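Hemolysin (PDB 2R2Z) is a membrane protein of unproven function whose transporter-associated domain, the piece crystallised near its C-terminal end, may bind flavin adenine dinucleotide. Local coordinates at residues A[37-42]-A[49-54]; A[73-78]-A[84-89]. All coordinates share one frame; numbering follows the deposited sequence.

Interaction 1: A[37-42]-A[49-54]; sequences LHMSDV and LITALG
Met39 and Thr51 meet tip to tip where a type II beta turn, Met39 to Val42, faces the last turns of helix 45-53 in the transporter-associated domain. This domain is an antiparallel sheet with two helices, and the turn belongs to the connection between helix 26-33 and helix 45-53. Side chains span most of the gap, and no hydrogen bond crosses it: even the nearest alpha carbons, Val42 CA and Thr51 CA, are 8.6 Å apart. The contact lies at the surface and buries 139 Å² in all.

Apolar packing carries most of it. Extended through its first two torsions, Met39 (modelled as selenomethionine) spans the gap and sets its selenium against Thr51, with SE 3.6 Å from Thr51 CB and 3.7 Å from Thr51 CG2. A bend at the third torsion (chi3 -72°) then turns the methyl group toward Ala52, Met39 CE lying 4.4 Å from Ala52 CB. The same side chain also touches Tyr48, one helical turn before Ala52, while Ala52 also touches Phe65 on strand 64-67.

The polar end of Thr51 is engaged within its own helix. Its hydroxyl is hydrogen-bonded to the carbonyl oxygen of Gly47, which fixes the rotation of the side chain and leaves CB and the methyl carbon CG2 as the Thr51 atoms nearest the selenium. The hydroxyl oxygen is a little farther off, with Thr51 OG1 4.0 Å from Met39 SE.

Val42, at the far end of the turn, adds a looser flank. It slides past Thr51 in the opposite direction, and the branch that does the touching is CG2, 4.1 Å from Thr51 OG1.

Interaction 2: A[73-78]-A[84-89]; sequences TAEEME and VLRVHF
Strands 73-78 and 84-89 form neighbouring arms of an antiparallel beta hairpin, their axes 4.5 Å apart at closest approach, with a classic beta bulge where Glu75 and Glu76 both face Val84. Ahead of the bulge, Thr73 and Arg86 make a hydrogen-bonded pair, with Thr73 N to Arg86 O at 2.8 Å and Arg86 N to Thr73 O at 2.9 Å. At the bulge a single acceptor, Val84 O, takes bonds from both Glu75 N (3.0 Å) and Glu76 N (3.1 Å), and Val84 N returns one to Glu76 O.

Ala74 and Leu85 point to the buried face of the sheet, while Thr73, Glu76, Val84 and Arg86 share the other. There the extra residue of the bulge, Glu75, leans toward Arg86. Bent at its second torsion (chi2 60°), its carboxylate meets the guanidinium side-on: Arg86 NE bonds to Glu75 OE1 at 2.9 Å, almost straight at 177°, and Arg86 NH2 bonds to Glu75 OE2 at the same length. Both oxygens lie near the guanidinium plane, yet the nitrogens approach from above the carboxylate, the two planes being 75° apart. Farther along the same face, the extended Glu76 places OE1 3.7 Å from Val84 CG2. Near the backbone, a water hydrogen-bonded to Thr73 OG1 gives a weak bond to Arg86 O.

Arg86 also pairs through NH1 with Glu17, a zinc-binding residue on strand 17-21, and Glu75 OE2 has a second partner in Lys62. Acidic and basic groups thus alternate from Glu17 through Arg86 and Glu75 to Lys62, probably balancing one another's charge. Arg86 is gripped through NE and NH2, which may help orient the Glu17 carboxylate for zinc.

In the fold
Interaction 1 is a surface contact between a loop and a helix end, made almost wholly of side-chain packing, whereas interaction 2 lies nearer the centre of the chain and joins two strands of the sheet by backbone hydrogen bonds reinforced by a salt bridge. They follow one another along the chain and share no element, but they meet through Leu49: on the side of helix 45-53 turned away from the loop, its CD2 packs 3.9 Å from Leu85 CD2. The buried, apolar face of the hairpin therefore receives the helix, while its charged face looks toward a zinc site from which interaction 1 is remote.

Interaction 1: A[37-42]-A[49-54]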
ATOM      1  N   LEU A  37       9.366  -2.311  -5.608  1.00  9.35           N
ATOM      2  CA  LEU A  37       9.451  -1.749  -4.267  1.00  8.84           C
ATOM      3  C   LEU A  37      10.456  -2.494  -3.419  1.00  8.78           C
ATOM      4  O   LEU A  37      10.526  -3.727  -3.470  1.00 10.07           O
ATOM      5  CB  LEU A  37       8.076  -1.797  -3.586  1.00  9.53           C
ATOM      6  CG  LEU A  37       6.908  -1.163  -4.336  1.00  9.57           C
ATOM      7  CD1 LEU A  37       5.650  -1.174  -3.450  1.00 11.74           C
ATOM      8  CD2 LEU A  37       7.231   0.264  -4.792  1.00 11.61           C
ATOM      9  N   HIS A  38      11.228  -1.761  -2.627  1.00  9.13           N
ATOM     10  CA  HIS A  38      12.168  -2.378  -1.694  1.00 10.72           C
ATOM     11  C   HIS A  38      12.285  -1.495  -0.478  1.00 11.09           C
ATOM     12  O   HIS A  38      12.320  -0.267  -0.618  1.00 11.50           O
ATOM     13  CB  HIS A  38      13.570  -2.498  -2.295  1.00 11.80           C
ATOM     14  CG  HIS A  38      13.656  -3.348  -3.525  1.00 12.77           C
ATOM     15  ND1 HIS A  38      13.531  -4.724  -3.501  1.00 17.16           N
ATOM     16  CD2 HIS A  38      13.875  -3.015  -4.817  1.00 12.20           C
ATOM     17  CE1 HIS A  38      13.666  -5.197  -4.727  1.00 16.86           C
ATOM     18  NE2 HIS A  38      13.908  -4.185  -5.543  1.00 16.77           N
HETATM   19  N   MSE A  39      12.393  -2.113   0.694  1.00 11.42           N
HETATM   20  CA  MSE A  39      12.599  -1.397   1.946  1.00 12.10           C
HETATM   21  C   MSE A  39      13.210  -2.362   2.964  1.00 13.52           C
HETATM   22  O   MSE A  39      12.629  -3.411   3.255  1.00 14.03           O
HETATM   23  CB  MSE A  39      11.276  -0.828   2.473  1.00 11.84           C
HETATM   24  CG  MSE A  39      11.410  -0.022   3.762  1.00 11.39           C
HETATM   25 SE   MSE A  39       9.702   0.753   4.265  0.70 12.88          SE
HETATM   26  CE  MSE A  39       9.565   2.149   2.885  1.00 12.35           C
ATOM     27  N   SER A  40      14.366  -2.015   3.527  1.00 15.26           N
ATOM     28  CA  SER A  40      15.005  -2.899   4.499  0.50 16.55           C
ATOM     29  C   SER A  40      14.265  -2.923   5.828  1.00 17.00           C
ATOM     30  O   SER A  40      13.694  -1.923   6.258  1.00 17.17           O
ATOM     31  CB  SER A  40      16.468  -2.520   4.704  0.50 16.90           C
ATOM     32  OG  SER A  40      17.193  -2.776   3.521  0.50 17.39           O
ATOM     33  N   ASP A  41      14.281  -4.097   6.464  1.00 17.73           N
ATOM     34  CA  ASP A  41      13.732  -4.297   7.807  1.00 19.25           C
ATOM     35  C   ASP A  41      12.219  -4.107   7.914  1.00 18.25           C
ATOM     36  O   ASP A  41      11.689  -3.954   9.016  1.00 19.07           O
ATOM     37  CB  ASP A  41      14.452  -3.396   8.824  1.00 20.61           C
ATOM     38  CG  ASP A  41      15.935  -3.728   8.980  1.00 23.16           C
ATOM     39  OD1 ASP A  41      16.355  -4.871   8.688  0.70 24.21           O
ATOM     40  OD2 ASP A  41      16.686  -2.823   9.399  0.70 26.44           O
ATOM     41  N   VAL A  42      11.538  -4.110   6.768  1.00 16.40           N
ATOM     42  CA  VAL A  42      10.086  -3.977   6.703  1.00 14.75           C
ATOM     43  C   VAL A  42       9.640  -5.015   5.700  1.00 13.64           C
ATOM     44  O   VAL A  42      10.213  -5.115   4.614  1.00 14.45           O
ATOM     45  CB  VAL A  42       9.676  -2.570   6.228  1.00 14.96           C
ATOM     46  CG1 VAL A  42       8.185  -2.482   6.063  1.00 15.11           C
ATOM     47  CG2 VAL A  42      10.178  -1.501   7.216  1.00 16.21           C
ATOM     48  N   LEU A  49       4.016   1.477   3.677  1.00  8.14           N
ATOM     49  CA  LEU A  49       3.361   2.764   3.502  1.00  8.48           C
ATOM     50  C   LEU A  49       3.477   3.634   4.747  1.00  8.70           C
ATOM     51  O   LEU A  49       3.722   4.829   4.636  1.00  8.55           O
ATOM     52  CB  LEU A  49       1.912   2.604   3.038  1.00  8.75           C
ATOM     53  CG  LEU A  49       1.165   3.923   2.783  1.00  9.31           C
ATOM     54  CD1 LEU A  49       1.894   4.830   1.770  1.00  9.43           C
ATOM     55  CD2 LEU A  49      -0.253   3.672   2.294  1.00  9.41           C
ATOM     56  N   ILE A  50       3.298   3.038   5.922  0.50  8.57           N
ATOM     57  CA  ILE A  50       3.447   3.786   7.165  0.50  9.87           C
ATOM     58  C   ILE A  50       4.841   4.419   7.248  0.50  9.76           C
ATOM     59  O   ILE A  50       4.975   5.611   7.530  0.50 10.58           O
ATOM     60  CB  ILE A  50       3.142   2.898   8.403  0.50  9.96           C
ATOM     61  CG1 ILE A  50       1.635   2.586   8.504  0.50  9.85           C
ATOM     62  CG2 ILE A  50       3.700   3.534   9.701  0.50 10.11           C
ATOM     63  CD1 ILE A  50       0.698   3.805   8.567  0.50 10.56           C
ATOM     64  N   THR A  51       5.870   3.624   6.954  1.00  9.96           N
ATOM     65  CA  THR A  51       7.250   4.103   7.000  1.00 11.27           C
ATOM     66  C   THR A  51       7.444   5.226   5.984  1.00 11.01           C
ATOM     67  O   THR A  51       8.025   6.255   6.307  1.00 11.87           O
ATOM     68  CB  THR A  51       8.239   2.977   6.710  1.00 11.92           C
ATOM     69  OG1 THR A  51       8.064   1.942   7.687  1.00 13.21           O
ATOM     70  CG2 THR A  51       9.688   3.496   6.781  1.00 13.92           C
ATOM     71  N   ALA A  52       6.952   5.039   4.762  1.00  9.60           N
ATOM     72  CA  ALA A  52       7.137   6.033   3.710  1.00 10.58           C
ATOM     73  C   ALA A  52       6.422   7.342   4.036  1.00 10.75           C
ATOM     74  O   ALA A  52       6.956   8.423   3.765  1.00 11.42           O
ATOM     75  CB  ALA A  52       6.670   5.490   2.389  1.00 10.46           C
ATOM     76  N   LEU A  53       5.222   7.262   4.603  1.00 10.39           N
ATOM     77  CA  LEU A  53       4.466   8.462   4.989  1.00 11.85           C
ATOM     78  C   LEU A  53       5.154   9.211   6.120  1.00 12.94           C
ATOM     79  O   LEU A  53       5.124  10.445   6.168  1.00 14.39           O
ATOM     80  CB  LEU A  53       3.045   8.101   5.425  1.00 11.59           C
ATOM     81  CG  LEU A  53       2.098   7.621   4.328  1.00 11.70           C
ATOM     82  CD1 LEU A  53       0.835   7.092   4.992  1.00 12.82           C
ATOM     83  CD2 LEU A  53       1.786   8.721   3.314  1.00 13.09           C
ATOM     84  N   GLY A  54       5.744   8.458   7.039  1.00 13.42           N
ATOM     85  CA  GLY A  54       6.454   9.018   8.184  1.00 15.03           C
ATOM     86  C   GLY A  54       5.575   9.347   9.378  1.00 15.45           C
ATOM     87  O   GLY A  54       6.083   9.735  10.431  1.00 16.67           O
TER

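Interaction 2: A[73-78]-A[84-89]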
ATOM      1  N   THR A  73      -2.278   4.726  -1.241  1.00  8.01           N
ATOM      2  CA  THR A  73      -3.094   5.542  -0.349  1.00  8.14           C
ATOM      3  C   THR A  73      -3.498   4.711   0.846  1.00  8.01           C
ATOM      4  O   THR A  73      -3.819   3.532   0.716  1.00  8.54           O
ATOM      5  CB  THR A  73      -4.356   6.056  -1.079  1.00  9.31           C
ATOM      6  OG1 THR A  73      -3.951   6.826  -2.216  1.00  9.93           O
ATOM      7  CG2 THR A  73      -5.225   6.907  -0.164  1.00 11.73           C
ATOM      8  N   ALA A  74      -3.499   5.314   2.029  1.00  8.22           N
ATOM      9  CA  ALA A  74      -3.956   4.626   3.223  1.00  9.67           C
ATOM     10  C   ALA A  74      -5.476   4.654   3.202  1.00 10.23           C
ATOM     11  O   ALA A  74      -6.088   5.664   3.593  1.00 11.69           O
ATOM     12  CB  ALA A  74      -3.415   5.345   4.469  1.00 10.79           C
ATOM     13  N   GLU A  75      -6.092   3.556   2.778  1.00  9.49           N
ATOM     14  CA  GLU A  75      -7.528   3.538   2.547  1.00 10.90           C
ATOM     15  C   GLU A  75      -8.341   3.277   3.801  1.00 10.42           C
ATOM     16  O   GLU A  75      -9.409   3.856   3.974  1.00 10.79           O
ATOM     17  CB  GLU A  75      -7.867   2.513   1.471  1.00 10.87           C
ATOM     18  CG  GLU A  75      -9.261   2.687   0.929  1.00 15.01           C
ATOM     19  CD  GLU A  75      -9.488   4.067   0.289  1.00 15.42           C
ATOM     20  OE1 GLU A  75      -8.547   4.717  -0.243  1.00 17.61           O
ATOM     21  OE2 GLU A  75     -10.623   4.520   0.323  1.00 15.32           O
ATOM     22  N   GLU A  76      -7.851   2.377   4.654  1.00  9.70           N
ATOM     23  CA  GLU A  76      -8.571   2.004   5.870  1.00 10.01           C
ATOM     24  C   GLU A  76      -7.612   1.753   6.998  1.00  9.71           C
ATOM     25  O   GLU A  76      -6.756   0.859   6.906  1.00  9.71           O
ATOM     26  CB  GLU A  76      -9.435   0.757   5.647  1.00 11.15           C
ATOM     27  CG  GLU A  76     -10.324   0.465   6.837  1.00 14.15           C
ATOM     28  CD  GLU A  76     -11.242  -0.727   6.655  1.00 15.85           C
ATOM     29  OE1 GLU A  76     -11.147  -1.432   5.627  1.00 17.49           O
ATOM     30  OE2 GLU A  76     -12.072  -0.961   7.567  1.00 18.65           O
HETATM   31  N   MSE A  77      -7.806   2.514   8.074  1.00 10.01           N
HETATM   32  CA  MSE A  77      -7.093   2.324   9.345  1.00 10.44           C
HETATM   33  C   MSE A  77      -8.004   1.632  10.337  1.00 11.12           C
HETATM   34  O   MSE A  77      -9.214   1.888  10.361  1.00 11.75           O
HETATM   35  CB  MSE A  77      -6.702   3.666   9.967  1.00 10.91           C
HETATM   36  CG  MSE A  77      -5.865   4.557   9.077  1.00 11.18           C
HETATM   37 SE   MSE A  77      -4.144   3.794   8.627  0.65 11.41          SE
HETATM   38  CE  MSE A  77      -3.416   3.651  10.445  1.00 12.30           C
ATOM     39  N   GLU A  78      -7.422   0.755  11.143  1.00 11.39           N
ATOM     40  CA  GLU A  78      -8.116   0.207  12.309  0.50 11.65           C
ATOM     41  C   GLU A  78      -7.250   0.572  13.498  1.00 11.57           C
ATOM     42  O   GLU A  78      -6.237  -0.078  13.763  1.00 11.25           O
ATOM     43  CB  GLU A  78      -8.326  -1.312  12.183  0.50 11.90           C
ATOM     44  CG  GLU A  78      -9.060  -1.956  13.378  0.50 12.42           C
ATOM     45  CD  GLU A  78      -9.506  -3.384  13.112  0.50 14.63           C
ATOM     46  OE1 GLU A  78     -10.293  -3.588  12.162  0.50 13.29           O
ATOM     47  OE2 GLU A  78      -9.074  -4.297  13.856  0.50 12.57           O
ATOM     48  N   VAL A  84      -5.930  -1.565   4.965  1.00  8.67           N
ATOM     49  CA  VAL A  84      -6.096  -1.681   3.513  1.00  8.92           C
ATOM     50  C   VAL A  84      -5.457  -0.483   2.842  1.00  8.38           C
ATOM     51  O   VAL A  84      -5.673   0.667   3.263  1.00  9.05           O
ATOM     52  CB  VAL A  84      -7.611  -1.774   3.119  1.00  9.09           C
ATOM     53  CG1 VAL A  84      -7.758  -1.969   1.623  1.00 10.52           C
ATOM     54  CG2 VAL A  84      -8.298  -2.940   3.850  1.00 11.18           C
ATOM     55  N   LEU A  85      -4.695  -0.768   1.788  1.00  7.90           N
ATOM     56  CA  LEU A  85      -4.115   0.266   0.926  1.00  8.11           C
ATOM     57  C   LEU A  85      -4.901   0.331  -0.363  1.00  8.05           C
ATOM     58  O   LEU A  85      -5.349  -0.693  -0.856  1.00  9.33           O
ATOM     59  CB  LEU A  85      -2.658  -0.100   0.558  1.00  8.53           C
ATOM     60  CG  LEU A  85      -1.581  -0.026   1.635  1.00  8.35           C
ATOM     61  CD1 LEU A  85      -1.677  -1.225   2.589  1.00  9.18           C
ATOM     62  CD2 LEU A  85      -0.206  -0.008   0.995  1.00  9.04           C
ATOM     63  N   ARG A  86      -5.030   1.517  -0.934  1.00  7.37           N
ATOM     64  CA  ARG A  86      -5.456   1.639  -2.312  1.00  8.51           C
ATOM     65  C   ARG A  86      -4.218   1.871  -3.161  1.00  8.00           C
ATOM     66  O   ARG A  86      -3.322   2.609  -2.763  1.00  9.31           O
ATOM     67  CB  ARG A  86      -6.442   2.792  -2.459  1.00  8.57           C
ATOM     68  CG  ARG A  86      -6.999   2.973  -3.879  1.00  9.28           C
ATOM     69  CD  ARG A  86      -7.824   4.260  -3.988  1.00 10.68           C
ATOM     70  NE  ARG A  86      -8.984   4.308  -3.083  1.00 11.46           N
ATOM     71  CZ  ARG A  86     -10.253   4.183  -3.455  1.00 10.53           C
ATOM     72  NH1 ARG A  86     -10.586   3.933  -4.711  1.00 11.08           N
ATOM     73  NH2 ARG A  86     -11.196   4.299  -2.547  1.00 10.54           N
ATOM     74  N   VAL A  87      -4.156   1.206  -4.307  1.00  7.66           N
ATOM     75  CA  VAL A  87      -3.032   1.351  -5.208  1.00  8.91           C
ATOM     76  C   VAL A  87      -3.515   1.754  -6.587  1.00  8.18           C
ATOM     77  O   VAL A  87      -4.400   1.097  -7.145  1.00  9.11           O
ATOM     78  CB  VAL A  87      -2.286   0.018  -5.318  1.00 10.91           C
ATOM     79  CG1 VAL A  87      -1.026   0.182  -6.137  1.00 12.94           C
ATOM     80  CG2 VAL A  87      -2.016  -0.585  -3.926  1.00 13.39           C
ATOM     81  N   HIS A  88      -2.979   2.865  -7.104  1.00  8.46           N
ATOM     82  CA  HIS A  88      -3.204   3.217  -8.488  0.50  9.05           C
ATOM     83  C   HIS A  88      -1.915   3.130  -9.278  1.00  8.89           C
ATOM     84  O   HIS A  88      -0.841   3.526  -8.817  1.00  9.58           O
ATOM     85  CB  HIS A  88      -3.809   4.604  -8.612  0.50 10.05           C
ATOM     86  CG  HIS A  88      -4.562   4.795  -9.883  0.50 11.62           C
ATOM     87  ND1 HIS A  88      -3.948   5.052 -11.089  0.50 13.99           N
ATOM     88  CD2 HIS A  88      -5.885   4.726 -10.141  0.50 12.42           C
ATOM     89  CE1 HIS A  88      -4.862   5.150 -12.034  0.50 13.52           C
ATOM     90  NE2 HIS A  88      -6.047   4.956 -11.486  0.50 13.35           N
ATOM     91  N   PHE A  89      -2.020   2.581 -10.481  1.00  9.58           N
ATOM     92  CA  PHE A  89      -0.902   2.485 -11.413  1.00 10.87           C
ATOM     93  C   PHE A  89      -1.055   3.487 -12.541  1.00 12.64           C
ATOM     94  O   PHE A  89      -2.126   3.620 -13.113  1.00 13.01           O
ATOM     95  CB  PHE A  89      -0.810   1.073 -12.003  1.00 11.30           C
ATOM     96  CG  PHE A  89      -0.476   0.030 -10.991  1.00 11.71           C
ATOM     97  CD1 PHE A  89       0.845  -0.268 -10.717  1.00 14.96           C
ATOM     98  CD2 PHE A  89      -1.460  -0.653 -10.298  1.00 12.48           C
ATOM     99  CE1 PHE A  89       1.179  -1.215  -9.772  1.00 16.39           C
ATOM    100  CE2 PHE A  89      -1.133  -1.608  -9.347  1.00 12.85           C
ATOM    101  CZ  PHE A  89       0.194  -1.886  -9.084  1.00 13.65           C
TER
HETATM  102  O   HOH W   1      -3.855   5.252  -4.448  1.00 12.47           O